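Long-range contacts in alpha,alpha-trehalose-phosphate synthase (UDP-forming) (Burkholderia multivorans, PDB 5UOF), which belongs to glycosyltransferase family 20 and has the GT-B architecture of two Rossmann-like domains: residues R80-Y85 with R117-L122; G88-L94 with E111-Y115. One frame throughout, in Å; residues are numbered along the deposited sequence. Where two conformers were deposited one is given.

Contact 1 (R80-Y85 with R117-L122); sequences RDYDQY and RVNAML
A helix-helix contact, polar at its outer side and apolar beneath, joins helix 79-86 to helix 109-127 in the N-terminal half of the chain. Both segments are regular alpha-helix; their short axes approach to 10.0 Å at a signed crossing angle of -119°, and the closest CA pair is Asp81 with Val118, 6.3 Å apart. Arg117, with chi1 and chi2 both t and chi3 p, reaches across to the other helix. Its NH2 forms a very short, salt-bridged hydrogen bond of 2.4 Å to Asp81 OD1 (Asp81 chi1 m) and a hydrogen bond of 2.5 Å to the neutral Gln84 OE1, which also accepts from Arg117 NE at 2.8 Å. Acceptors one helical turn apart thus share one guanidinium. Helix 109-127 precedes strand 135-139 of the N-terminal Rossmann-like domain of this GT-B fold, so the contact lies among the helices flanking that sheet. Over one face of Arg117 lies the guanidinium of the extended Arg80 (chi1 to chi3 t), centres 3.9 Å apart and planes at 17°, a like-charged stack beside the carboxylate of Asp81. Water 1 donates to Asp81 OD2 (2.6 Å) and accepts from Arg117 NH1 (3.3 Å). Met121 CE packs 3.5 Å from Asp81 OD2. Deeper, Tyr85 (chi1 t) places CD2 4.1 Å from Val118 CG2 and CE2 3.8 Å from Leu122 CD1, while its OH hydrogen-bonds Asn17.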
loop_
_atom_site.group_PDB
_atom_site.type_symbol
_atom_site.label_atom_id
_atom_site.label_comp_id
_atom_site.label_asym_id
_atom_site.label_seq_id
_atom_site.Cartn_x
_atom_site.Cartn_y
_atom_site.Cartn_z
ATOM N N ARG A 80 -19.421 -12.412 22.804
ATOM C CA ARG A 80 -19.321 -12.793 21.399
ATOM C C ARG A 80 -19.528 -11.592 20.487
ATOM O O ARG A 80 -18.806 -11.429 19.498
ATOM C CB ARG A 80 -20.334 -13.884 21.074
ATOM C CG ARG A 80 -20.478 -14.182 19.587
ATOM C CD ARG A 80 -21.334 -15.424 19.366
ATOM N NE ARG A 80 -21.435 -15.795 17.955
ATOM C CZ ARG A 80 -22.541 -15.680 17.225
ATOM N NH1 ARG A 80 -23.657 -15.206 17.770
ATOM N NH2 ARG A 80 -22.533 -16.046 15.948
ATOM N N ASP A 81 -20.514 -10.746 20.800
ATOM C CA ASP A 81 -20.729 -9.539 20.005
ATOM C C ASP A 81 -19.550 -8.579 20.131
ATOM O O ASP A 81 -19.098 -8.006 19.130
ATOM C CB ASP A 81 -22.025 -8.849 20.429
ATOM C CG ASP A 81 -23.267 -9.627 20.021
ATOM O OD1 ASP A 81 -23.146 -10.566 19.202
ATOM O OD2 ASP A 81 -24.361 -9.296 20.518
ATOM N N TYR A 82 -19.038 -8.391 21.351
ATOM C CA TYR A 82 -17.870 -7.536 21.542
ATOM C C TYR A 82 -16.686 -8.031 20.723
ATOM O O TYR A 82 -15.994 -7.239 20.074
ATOM C CB TYR A 82 -17.483 -7.467 23.023
ATOM C CG TYR A 82 -16.235 -6.642 23.257
ATOM C CD1 TYR A 82 -16.319 -5.272 23.480
ATOM C CD2 TYR A 82 -14.969 -7.228 23.230
ATOM C CE1 TYR A 82 -15.182 -4.508 23.683
ATOM C CE2 TYR A 82 -13.826 -6.472 23.425
ATOM C CZ TYR A 82 -13.939 -5.112 23.651
ATOM O OH TYR A 82 -12.809 -4.352 23.849
ATOM N N ASP A 83 -16.420 -9.340 20.765
ATOM C CA ASP A 83 -15.265 -9.869 20.043
ATOM C C ASP A 83 -15.416 -9.675 18.541
ATOM O O ASP A 83 -14.462 -9.277 17.863
ATOM C CB ASP A 83 -15.055 -11.346 20.375
ATOM C CG ASP A 83 -14.478 -11.562 21.770
ATOM O OD1 ASP A 83 -13.963 -10.593 22.371
ATOM O OD2 ASP A 83 -14.530 -12.709 22.263
ATOM N N GLN A 84 -16.605 -9.949 17.999
ATOM C CA GLN A 84 -16.805 -9.826 16.557
ATOM C C GLN A 84 -16.786 -8.377 16.084
ATOM O O GLN A 84 -16.493 -8.123 14.910
ATOM C CB GLN A 84 -18.122 -10.501 16.154
ATOM C CG GLN A 84 -18.115 -12.006 16.399
ATOM C CD GLN A 84 -19.344 -12.716 15.853
ATOM O OE1 GLN A 84 -20.424 -12.131 15.761
ATOM N NE2 GLN A 84 -19.183 -13.987 15.492
ATOM N N TYR A 85 -17.081 -7.424 16.972
ATOM C CA TYR A 85 -17.083 -6.006 16.646
ATOM C C TYR A 85 -15.699 -5.384 16.813
ATOM O O TYR A 85 -15.250 -4.641 15.941
ATOM C CB TYR A 85 -18.110 -5.280 17.523
ATOM C CG TYR A 85 -18.405 -3.832 17.159
ATOM C CD1 TYR A 85 -17.510 -2.808 17.479
ATOM C CD2 TYR A 85 -19.603 -3.483 16.540
ATOM C CE1 TYR A 85 -17.795 -1.474 17.173
ATOM C CE2 TYR A 85 -19.894 -2.160 16.226
ATOM C CZ TYR A 85 -18.995 -1.160 16.550
ATOM O OH TYR A 85 -19.297 0.155 16.247
ATOM N N ARG A 117 -22.687 -9.708 10.788
ATOM C CA ARG A 117 -23.748 -10.131 11.699
ATOM C C ARG A 117 -24.007 -9.085 12.775
ATOM O O ARG A 117 -25.162 -8.742 13.054
ATOM C CB ARG A 117 -23.405 -11.477 12.344
ATOM C CG ARG A 117 -24.527 -11.976 13.276
ATOM C CD ARG A 117 -24.071 -13.110 14.195
ATOM N NE ARG A 117 -23.099 -12.650 15.188
ATOM C CZ ARG A 117 -23.414 -11.984 16.300
ATOM N NH1 ARG A 117 -24.685 -11.693 16.574
ATOM N NH2 ARG A 117 -22.456 -11.611 17.143
ATOM N N VAL A 118 -22.946 -8.559 13.393
ATOM C CA VAL A 118 -23.167 -7.609 14.479
ATOM C C VAL A 118 -23.693 -6.288 13.944
ATOM O O VAL A 118 -24.498 -5.623 14.609
ATOM C CB VAL A 118 -21.898 -7.410 15.326
ATOM C CG1 VAL A 118 -21.531 -8.713 16.011
ATOM C CG2 VAL A 118 -20.743 -6.865 14.488
ATOM N N ASN A 119 -23.278 -5.888 12.739
ATOM C CA ASN A 119 -23.876 -4.698 12.142
ATOM C C ASN A 119 -25.369 -4.907 11.905
ATOM O O ASN A 119 -26.190 -4.050 12.253
ATOM C CB ASN A 119 -23.166 -4.334 10.845
ATOM C CG ASN A 119 -22.017 -3.375 11.067
ATOM O OD1 ASN A 119 -22.190 -2.155 10.994
ATOM N ND2 ASN A 119 -20.834 -3.915 11.350
ATOM N N ALA A 120 -25.740 -6.054 11.327
ATOM C CA ALA A 120 -27.150 -6.351 11.108
ATOM C C ALA A 120 -27.916 -6.374 12.429
ATOM O O ALA A 120 -29.044 -5.870 12.510
ATOM C CB ALA A 120 -27.297 -7.686 10.370
ATOM N N MET A 121 -27.306 -6.931 13.480
ATOM C CA MET A 121 -27.943 -6.971 14.794
ATOM C C MET A 121 -28.215 -5.562 15.319
ATOM O O MET A 121 -29.328 -5.247 15.760
ATOM C CB MET A 121 -27.057 -7.756 15.767
ATOM C CG MET A 121 -27.640 -7.957 17.169
ATOM S SD MET A 121 -27.274 -6.581 18.304
ATOM C CE MET A 121 -25.489 -6.732 18.440
ATOM N N LEU A 122 -27.205 -4.697 15.273
ATOM C CA LEU A 122 -27.369 -3.345 15.797
ATOM C C LEU A 122 -28.349 -2.539 14.957
ATOM O O LEU A 122 -29.115 -1.731 15.496
ATOM C CB LEU A 122 -26.012 -2.653 15.866
ATOM C CG LEU A 122 -25.042 -3.230 16.896
ATOM C CD1 LEU A 122 -23.645 -2.675 16.663
ATOM C CD2 LEU A 122 -25.535 -2.908 18.312
HETATM O O HOH W 1 -25.906 -11.172 19.561
#

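Contact 2 (G88-L94 with E111-Y115); sequences GFSNATL and EYAGY. With EDO (1,2-ethanediol), chain J.
Aromatic packing dominates the meeting of 88-94 with 111-115, which joins helices 89-98 and 109-127 in the N-terminal Rossmann-like domain of the GT-B fold; the axes of helices 89-94 and 111-115 pass 9.6 Å apart at a signed angle of -129°. Gly88 is the N-cap, and the first helix widens into a pi-type turn at 90-94, Leu94 N bonding Phe89 O at 3.1 Å; segment 111-115 is alpha-helical. The nearest CA atoms, of Phe89 and Glu111, are 5.2 Å apart. Phe89, Tyr112 and Tyr115, all with chi1 t, form an aromatic cluster. Tyr112 turns its edge to the face of Phe89 (centroids 4.7 Å, planes 56°), with Tyr112 CD1 3.6 Å from Phe89 CZ. Tyr115 meets Phe89 obliquely, centroids 4.9 Å apart, and its CD2 is 3.3 Å from Phe89 CD2. Other side-chain packing brings Leu94 CD1 to 3.8 Å from Tyr115 CZ and Ser90 OG to 2.9 Å from Tyr115 CE1. The polar links run through water: water 2 accepts from Phe89 N (3.0 Å) and lies 2.8 Å from Glu111 O, and water 3 accepts from Thr93 OG1 (2.7 Å) and donates to Glu111 OE2 (2.8 Å). With no direct hydrogen bond between the segments, ring packing and bridging solvent hold them together, and the tyrosine hydroxyls tie the cluster to Glu181 of helix 179-186 and the carbonyl of Tyr141.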
loop_
_atom_site.group_PDB
_atom_site.type_symbol
_atom_site.label_atom_id
_atom_site.label_comp_id
_atom_site.label_asym_id
_atom_site.label_seq_id
_atom_site.Cartn_x
_atom_site.Cartn_y
_atom_site.Cartn_z
ATOM N N GLY A 88 -12.018 -8.528 15.736
ATOM C CA GLY A 88 -12.204 -9.362 14.571
ATOM C C GLY A 88 -11.848 -8.641 13.291
ATOM O O GLY A 88 -10.784 -8.037 13.187
ATOM N N PHE A 89 -12.771 -8.651 12.333
ATOM C CA PHE A 89 -12.451 -8.232 10.970
ATOM C C PHE A 89 -12.085 -6.751 10.886
ATOM O O PHE A 89 -11.154 -6.380 10.160
ATOM C CB PHE A 89 -13.641 -8.545 10.055
ATOM C CG PHE A 89 -13.534 -7.939 8.682
ATOM C CD1 PHE A 89 -12.772 -8.558 7.691
ATOM C CD2 PHE A 89 -14.199 -6.762 8.378
ATOM C CE1 PHE A 89 -12.671 -7.996 6.430
ATOM C CE2 PHE A 89 -14.117 -6.197 7.115
ATOM C CZ PHE A 89 -13.339 -6.810 6.133
ATOM N N SER A 90 -12.799 -5.886 11.618
ATOM C CA SER A 90 -12.560 -4.443 11.530
ATOM C C SER A 90 -11.128 -4.100 11.909
ATOM O O SER A 90 -10.459 -3.306 11.241
ATOM C CB SER A 90 -13.516 -3.677 12.448
ATOM O OG SER A 90 -14.861 -3.838 12.082
ATOM N N ASN A 91 -10.647 -4.670 13.005
ATOM C CA ASN A 91 -9.309 -4.308 13.458
ATOM C C ASN A 91 -8.227 -5.241 12.931
ATOM O O ASN A 91 -7.065 -4.825 12.825
ATOM C CB ASN A 91 -9.274 -4.256 14.987
ATOM C CG ASN A 91 -9.961 -3.002 15.538
ATOM O OD1 ASN A 91 -9.833 -1.907 14.974
ATOM N ND2 ASN A 91 -10.698 -3.158 16.629
ATOM N N ALA A 92 -8.573 -6.476 12.579
ATOM C CA ALA A 92 -7.580 -7.390 12.029
ATOM C C ALA A 92 -7.370 -7.214 10.536
ATOM O O ALA A 92 -6.308 -7.590 10.036
ATOM C CB ALA A 92 -7.968 -8.852 12.306
ATOM N N THR A 93 -8.350 -6.669 9.812
ATOM C CA THR A 93 -8.253 -6.562 8.358
ATOM C C THR A 93 -8.452 -5.132 7.876
ATOM O O THR A 93 -7.578 -4.592 7.200
ATOM C CB THR A 93 -9.280 -7.485 7.667
ATOM O OG1 THR A 93 -9.132 -8.824 8.137
ATOM C CG2 THR A 93 -9.077 -7.477 6.156
ATOM N N LEU A 94 -9.585 -4.506 8.200
ATOM C CA LEU A 94 -9.885 -3.174 7.681
ATOM C C LEU A 94 -8.869 -2.150 8.157
ATOM O O LEU A 94 -8.222 -1.462 7.356
ATOM C CB LEU A 94 -11.283 -2.736 8.119
ATOM C CG LEU A 94 -12.463 -3.333 7.375
ATOM C CD1 LEU A 94 -13.745 -2.628 7.783
ATOM C CD2 LEU A 94 -12.221 -3.227 5.878
ATOM N N GLU A 111 -14.628 -14.275 10.726
ATOM C CA GLU A 111 -14.616 -12.943 11.329
ATOM C C GLU A 111 -15.386 -11.947 10.474
ATOM O O GLU A 111 -16.127 -11.109 10.998
ATOM C CB GLU A 111 -13.178 -12.460 11.544
ATOM C CG GLU A 111 -12.447 -13.215 12.634
ATOM C CD GLU A 111 -11.058 -12.662 12.900
ATOM O OE1 GLU A 111 -10.464 -13.013 13.942
ATOM O OE2 GLU A 111 -10.571 -11.867 12.079
ATOM N N TYR A 112 -15.234 -12.031 9.150
ATOM C CA TYR A 112 -15.974 -11.132 8.274
ATOM C C TYR A 112 -17.474 -11.371 8.391
ATOM O O TYR A 112 -18.254 -10.412 8.471
ATOM C CB TYR A 112 -15.497 -11.293 6.823
ATOM C CG TYR A 112 -16.221 -10.376 5.862
ATOM C CD1 TYR A 112 -16.242 -8.995 6.074
ATOM C CD2 TYR A 112 -16.885 -10.878 4.753
ATOM C CE1 TYR A 112 -16.918 -8.153 5.211
ATOM C CE2 TYR A 112 -17.566 -10.035 3.877
ATOM C CZ TYR A 112 -17.575 -8.677 4.118
ATOM O OH TYR A 112 -18.236 -7.846 3.249
ATOM N N ALA A 113 -17.897 -12.640 8.411
ATOM C CA ALA A 113 -19.311 -12.931 8.640
ATOM C C ALA A 113 -19.777 -12.345 9.966
ATOM O O ALA A 113 -20.903 -11.841 10.069
ATOM C CB ALA A 113 -19.565 -14.439 8.610
ATOM N N GLY A 114 -18.922 -12.403 10.991
ATOM C CA GLY A 114 -19.298 -11.859 12.291
ATOM C C GLY A 114 -19.461 -10.350 12.271
ATOM O O GLY A 114 -20.332 -9.800 12.948
ATOM N N TYR A 115 -18.599 -9.665 11.523
ATOM C CA TYR A 115 -18.704 -8.221 11.311
ATOM C C TYR A 115 -20.037 -7.844 10.684
ATOM O O TYR A 115 -20.747 -6.949 11.174
ATOM C CB TYR A 115 -17.538 -7.816 10.416
ATOM C CG TYR A 115 -17.457 -6.411 9.901
ATOM C CD1 TYR A 115 -17.230 -5.347 10.754
ATOM C CD2 TYR A 115 -17.488 -6.162 8.537
ATOM C CE1 TYR A 115 -17.096 -4.056 10.263
ATOM C CE2 TYR A 115 -17.340 -4.885 8.038
ATOM C CZ TYR A 115 -17.145 -3.833 8.908
ATOM O OH TYR A 115 -16.984 -2.552 8.422
HETATM C C1 EDO J . -6.757 -0.635 16.219
HETATM O O1 EDO J . -6.713 -2.024 15.875
HETATM C C2 EDO J . -5.350 -0.069 16.111
HETATM O O2 EDO J . -4.462 -0.850 16.917
HETATM O O HOH W 2 -15.245 -9.909 13.342
HETATM O O HOH W 3 -10.376 -10.823 9.488
#

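In the fold
Helix 109-127 is common to both contacts: its 111-115 part packs against helix 89-98 and its next turns, 117-122, against the preceding helix 79-86. The two centres are only about 10 Å apart, and the sites touch where Gln84 OE1 comes 3.7 Å from Gly114 O. Contact 2 is buried and aromatic, its polar links going through water; contact 1 is partly buried, with a charged arginine-aspartate network toward its exposed Arg80 and apolar packing around Tyr85. The loop at His142 adjoins both, meeting the Tyr85 ring and touching Ser90, while Asn119 of contact 1 hydrogen-bonds Tyr115 O of contact 2.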